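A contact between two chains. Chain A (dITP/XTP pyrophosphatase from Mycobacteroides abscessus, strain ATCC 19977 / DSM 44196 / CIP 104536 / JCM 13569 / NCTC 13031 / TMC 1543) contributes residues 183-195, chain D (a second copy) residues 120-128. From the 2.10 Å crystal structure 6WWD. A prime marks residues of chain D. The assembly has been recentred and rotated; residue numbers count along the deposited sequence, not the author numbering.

Chain A (183-195) HRGRALAALLPML
Chain D 120-128: AFVSACALV

Chain A enters as a helix that begins before His183, with phi/psi near -67/-38 and i to i+4 bonds such as Leu188 N to Arg184 O (3.0 Å). Leu192 (-45/115) breaks the spiral, and Pro193 to Leu195 form a 3-10 segment. The chain D stretch is strand throughout, phi/psi near -125/135. The axes approach to 8.0 Å, and the N-to-C directions differ by 144°, so the helix runs roughly antiparallel to the strand. Met194 CA lies 5.4 Å from Ser123′ CA, which sets the register. The stretches bury 517 Å² in all.

Strand alternation directs the CA-to-CB bonds of Phe121′, Ser123′, Cys125′ and Leu127′ toward chain A. Those of Val122′, Ala124′ and Ala126′ point away.

Cys125′ (chi1 m) has the most surface covered, 87 Å². Cys125′ SG lies 3.7 Å from Leu192 CD2 and 3.7 Å from Pro193 CD, both apolar contacts of the sulfur. Leu192 (m, t) has a sideways CA-to-CB bond, but its end reaches the strand: Leu192 CD2 is 3.2 Å from Ser123′ O.

Ser123′ (chi1 t) is nearly as well covered. Ser123′ OG accepts a weak hydrogen bond from Met194 N (3.3 Å, 154° at the hydrogen), the one hydrogen bond between the stretches. Pro193 N is equally near Ser123′ OG, at 3.3 Å, but has no hydrogen to share. Pro193 CD packs 3.0 Å from Ser123′ OG. Met194 (t, m, m) sets Met194 CB 3.3 Å from Ser123′ CB, and Met194 CE reaches to 3.9 Å from Phe121′ O.

The CA-to-CB bond of Leu188 (m, t) points toward the strand, one helical turn before Leu192. Leu188 CD1 meets Leu127′ CB at 3.7 Å, and Leu188 CD2 meets Cys125′ CB at 4.1 Å. Leu127′ is t, p. Leu127′ CD2 touches Arg184 CB at 3.8 Å; the side chain of Arg184 is not modelled beyond CB.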

ATOM      1  N   HIS A 183       0.681  28.742   2.975  1.00 70.68           N
ATOM      2  CA  HIS A 183       1.959  29.304   3.412  1.00 69.28           C
ATOM      3  C   HIS A 183       2.750  28.305   4.247  1.00 68.19           C
ATOM      4  O   HIS A 183       3.967  28.164   4.074  1.00 69.18           O
ATOM      5  CB  HIS A 183       1.731  30.589   4.211  1.00 70.27           C
ATOM      6  CG  HIS A 183       1.402  31.783   3.369  1.00 76.41           C
ATOM      7  ND1 HIS A 183       0.965  32.974   3.909  1.00 76.24           N
ATOM      8  CD2 HIS A 183       1.450  31.973   2.029  1.00 77.07           C
ATOM      9  CE1 HIS A 183       0.757  33.845   2.937  1.00 79.85           C
ATOM     10  NE2 HIS A 183       1.044  33.263   1.787  1.00 80.39           N
ATOM     11  N   ARG A 184       2.079  27.616   5.176  1.00 63.19           N
ATOM     12  CA  ARG A 184       2.742  26.596   5.979  1.00 54.02           C
ATOM     13  C   ARG A 184       3.096  25.359   5.160  1.00 55.08           C
ATOM     14  O   ARG A 184       4.131  24.729   5.413  1.00 54.80           O
ATOM     15  CB  ARG A 184       1.854  26.217   7.165  1.00 55.49           C
ATOM     16  N   GLY A 185       2.260  24.993   4.184  1.00 53.72           N
ATOM     17  CA  GLY A 185       2.604  23.880   3.309  1.00 52.92           C
ATOM     18  C   GLY A 185       3.841  24.162   2.474  1.00 53.72           C
ATOM     19  O   GLY A 185       4.726  23.316   2.340  1.00 47.62           O
ATOM     20  N   ARG A 186       3.906  25.356   1.882  1.00 56.88           N
ATOM     21  CA  ARG A 186       5.065  25.742   1.084  1.00 55.49           C
ATOM     22  C   ARG A 186       6.311  25.968   1.943  1.00 51.64           C
ATOM     23  O   ARG A 186       7.434  25.780   1.455  1.00 46.57           O
ATOM     24  CB  ARG A 186       4.721  26.984   0.264  1.00 58.69           C
ATOM     25  CG  ARG A 186       3.644  26.708  -0.766  1.00 60.76           C
ATOM     26  CD  ARG A 186       3.034  27.982  -1.319  1.00 68.88           C
ATOM     27  NE  ARG A 186       2.175  27.691  -2.462  1.00 72.33           N
ATOM     28  CZ  ARG A 186       1.275  28.530  -2.961  1.00 72.99           C
ATOM     29  NH1 ARG A 186       1.098  29.723  -2.410  1.00 72.27           N
ATOM     30  NH2 ARG A 186       0.545  28.170  -4.010  1.00 72.67           N
ATOM     31  N   ALA A 187       6.138  26.400   3.202  1.00 56.80           N
ATOM     32  CA  ALA A 187       7.270  26.550   4.121  1.00 51.40           C
ATOM     33  C   ALA A 187       7.831  25.194   4.531  1.00 47.37           C
ATOM     34  O   ALA A 187       9.048  25.040   4.701  1.00 45.70           O
ATOM     35  CB  ALA A 187       6.859  27.350   5.356  1.00 45.21           C
ATOM     36  N   LEU A 188       6.954  24.209   4.732  1.00 47.46           N
ATOM     37  CA  LEU A 188       7.421  22.856   5.021  1.00 45.47           C
ATOM     38  C   LEU A 188       8.147  22.260   3.821  1.00 41.77           C
ATOM     39  O   LEU A 188       9.153  21.554   3.980  1.00 43.86           O
ATOM     40  CB  LEU A 188       6.244  21.973   5.420  1.00 38.65           C
ATOM     41  CG  LEU A 188       5.668  22.118   6.818  1.00 37.93           C
ATOM     42  CD1 LEU A 188       4.507  21.159   6.953  1.00 36.19           C
ATOM     43  CD2 LEU A 188       6.746  21.802   7.847  1.00 39.05           C
ATOM     44  N   ALA A 189       7.631  22.507   2.613  1.00 42.08           N
ATOM     45  CA  ALA A 189       8.258  21.978   1.409  1.00 45.03           C
ATOM     46  C   ALA A 189       9.665  22.534   1.234  1.00 48.45           C
ATOM     47  O   ALA A 189      10.562  21.825   0.764  1.00 51.54           O
ATOM     48  CB  ALA A 189       7.403  22.305   0.184  1.00 43.88           C
ATOM     49  N   ALA A 190       9.891  23.771   1.677  1.00 47.30           N
ATOM     50  CA  ALA A 190      11.202  24.387   1.568  1.00 50.30           C
ATOM     51  C   ALA A 190      12.146  23.888   2.649  1.00 54.93           C
ATOM     52  O   ALA A 190      13.368  23.982   2.482  1.00 57.78           O
ATOM     53  CB  ALA A 190      11.073  25.906   1.645  1.00 52.26           C
ATOM     54  N   LEU A 191      11.593  23.360   3.746  1.00 54.54           N
ATOM     55  CA  LEU A 191      12.359  22.849   4.877  1.00 59.77           C
ATOM     56  C   LEU A 191      12.895  21.431   4.648  1.00 60.57           C
ATOM     57  O   LEU A 191      13.892  21.057   5.287  1.00 51.45           O
ATOM     58  CB  LEU A 191      11.505  22.900   6.151  1.00 47.13           C
ATOM     59  N   LEU A 192      12.266  20.634   3.742  1.00 52.08           N
ATOM     60  CA  LEU A 192      12.619  19.234   3.476  1.00 55.20           C
ATOM     61  C   LEU A 192      14.127  19.032   3.346  1.00 58.17           C
ATOM     62  O   LEU A 192      14.754  19.554   2.414  1.00 60.44           O
ATOM     63  CB  LEU A 192      11.939  18.731   2.199  1.00 44.81           C
ATOM     64  CG  LEU A 192      10.425  18.528   2.229  1.00 42.61           C
ATOM     65  CD1 LEU A 192       9.945  17.972   0.916  1.00 42.64           C
ATOM     66  CD2 LEU A 192      10.078  17.578   3.352  1.00 41.05           C
ATOM     67  N   PRO A 193      14.735  18.278   4.275  1.00 59.19           N
ATOM     68  CA  PRO A 193      16.200  18.075   4.233  1.00 61.80           C
ATOM     69  C   PRO A 193      16.762  17.489   2.937  1.00 63.78           C
ATOM     70  O   PRO A 193      17.859  17.891   2.523  1.00 62.09           O
ATOM     71  CB  PRO A 193      16.441  17.135   5.428  1.00 60.21           C
ATOM     72  CG  PRO A 193      15.338  17.473   6.397  1.00 53.25           C
ATOM     73  CD  PRO A 193      14.136  17.801   5.541  1.00 48.41           C
ATOM     74  N   MET A 194      16.054  16.563   2.275  1.00 58.90           N
ATOM     75  CA  MET A 194      16.618  15.956   1.068  1.00 63.51           C
ATOM     76  C   MET A 194      16.717  16.958  -0.074  1.00 72.24           C
ATOM     77  O   MET A 194      17.569  16.799  -0.959  1.00 72.41           O
ATOM     78  CB  MET A 194      15.798  14.732   0.648  1.00 56.93           C
ATOM     79  CG  MET A 194      16.235  14.044  -0.639  1.00 53.96           C
ATOM     80  SD  MET A 194      15.503  14.791  -2.116  1.00 55.05           S
ATOM     81  CE  MET A 194      13.803  14.297  -1.965  1.00 48.17           C
ATOM     82  N   LEU A 195      15.874  18.000  -0.059  1.00 77.18           N
ATOM     83  CA  LEU A 195      15.952  19.052  -1.071  1.00 83.13           C
ATOM     84  C   LEU A 195      17.359  19.630  -1.189  1.00 89.54           C
ATOM     85  O   LEU A 195      17.721  20.164  -2.245  1.00 88.92           O
ATOM     86  CB  LEU A 195      14.944  20.158  -0.754  1.00 79.78           C
TER
ATOM     87  N   ALA D 120      14.113   5.232  -3.736  1.00  9.63           N
ATOM     88  CA  ALA D 120      14.091   6.685  -3.587  1.00 10.80           C
ATOM     89  C   ALA D 120      14.632   7.083  -2.216  1.00 12.36           C
ATOM     90  O   ALA D 120      14.357   6.415  -1.216  1.00 12.71           O
ATOM     91  CB  ALA D 120      12.672   7.242  -3.751  1.00 10.01           C
ATOM     92  N   PHE D 121      15.395   8.176  -2.173  1.00 10.46           N
ATOM     93  CA  PHE D 121      15.615   8.871  -0.914  1.00 14.02           C
ATOM     94  C   PHE D 121      14.385   9.731  -0.636  1.00 16.48           C
ATOM     95  O   PHE D 121      13.905  10.442  -1.521  1.00 17.87           O
ATOM     96  CB  PHE D 121      16.870   9.736  -0.971  1.00 12.83           C
ATOM     97  CG  PHE D 121      18.151   9.007  -0.625  1.00 15.18           C
ATOM     98  CD1 PHE D 121      18.237   8.190   0.490  1.00 16.74           C
ATOM     99  CD2 PHE D 121      19.293   9.193  -1.402  1.00 17.42           C
ATOM    100  CE1 PHE D 121      19.445   7.547   0.805  1.00 18.83           C
ATOM    101  CE2 PHE D 121      20.500   8.547  -1.104  1.00 19.36           C
ATOM    102  CZ  PHE D 121      20.578   7.731  -0.002  1.00 21.36           C
ATOM    103  N   VAL D 122      13.854   9.639   0.575  1.00 15.71           N
ATOM    104  CA  VAL D 122      12.618  10.316   0.951  1.00 11.82           C
ATOM    105  C   VAL D 122      12.898  11.177   2.163  1.00 14.83           C
ATOM    106  O   VAL D 122      13.585  10.752   3.096  1.00 12.58           O
ATOM    107  CB  VAL D 122      11.478   9.330   1.277  1.00 14.04           C
ATOM    108  CG1 VAL D 122      10.203  10.094   1.603  1.00 13.11           C
ATOM    109  CG2 VAL D 122      11.248   8.368   0.141  1.00 11.85           C
ATOM    110  N   SER D 123      12.324  12.371   2.175  1.00 13.77           N
ATOM    111  CA  SER D 123      12.449  13.265   3.311  1.00 14.94           C
ATOM    112  C   SER D 123      11.075  13.874   3.571  1.00 21.70           C
ATOM    113  O   SER D 123      10.469  14.450   2.659  1.00 16.71           O
ATOM    114  CB  SER D 123      13.502  14.327   3.031  1.00 19.96           C
ATOM    115  OG  SER D 123      13.630  15.203   4.108  1.00 33.68           O
ATOM    116  N   ALA D 124      10.545  13.661   4.773  1.00 12.07           N
ATOM    117  CA  ALA D 124       9.236  14.173   5.155  1.00 14.11           C
ATOM    118  C   ALA D 124       9.354  15.162   6.307  1.00 17.23           C
ATOM    119  O   ALA D 124      10.193  14.999   7.201  1.00 12.68           O
ATOM    120  CB  ALA D 124       8.281  13.038   5.542  1.00 12.58           C
ATOM    121  N   CYS D 125       8.488  16.172   6.281  1.00 13.48           N
ATOM    122  CA  CYS D 125       8.413  17.236   7.276  1.00 13.72           C
ATOM    123  C   CYS D 125       6.958  17.423   7.657  1.00 18.58           C
ATOM    124  O   CYS D 125       6.105  17.568   6.772  1.00 15.21           O
ATOM    125  CB  CYS D 125       8.960  18.561   6.738  1.00 19.23           C
ATOM    126  SG  CYS D 125      10.746  18.730   6.802  1.00 30.89           S
ATOM    127  N   ALA D 126       6.671  17.445   8.959  1.00 15.09           N
ATOM    128  CA  ALA D 126       5.308  17.661   9.420  1.00 14.12           C
ATOM    129  C   ALA D 126       5.227  18.885  10.321  1.00 15.29           C
ATOM    130  O   ALA D 126       6.177  19.224  11.043  1.00 12.07           O
ATOM    131  CB  ALA D 126       4.769  16.445  10.166  1.00 12.12           C
ATOM    132  N   LEU D 127       4.085  19.566  10.242  1.00 13.95           N
ATOM    133  CA  LEU D 127       3.758  20.659  11.144  1.00 12.63           C
ATOM    134  C   LEU D 127       2.423  20.354  11.793  1.00 14.77           C
ATOM    135  O   LEU D 127       1.454  20.033  11.099  1.00 12.29           O
ATOM    136  CB  LEU D 127       3.684  22.002  10.419  1.00 14.06           C
ATOM    137  CG  LEU D 127       3.027  23.143  11.233  1.00 18.53           C
ATOM    138  CD1 LEU D 127       3.915  23.626  12.364  1.00 14.20           C
ATOM    139  CD2 LEU D 127       2.601  24.308  10.335  1.00 25.08           C
ATOM    140  N   VAL D 128       2.373  20.462  13.114  1.00 12.90           N
ATOM    141  CA  VAL D 128       1.126  20.396  13.871  1.00 12.44           C
ATOM    142  C   VAL D 128       1.062  21.659  14.712  1.00 13.71           C
ATOM    143  O   VAL D 128       2.038  22.021  15.382  1.00 14.10           O
ATOM    144  CB  VAL D 128       1.038  19.136  14.754  1.00 12.63           C
ATOM    145  CG1 VAL D 128      -0.253  19.131  15.552  1.00 13.22           C
ATOM    146  CG2 VAL D 128       1.144  17.878  13.900  1.00 12.93           C
TER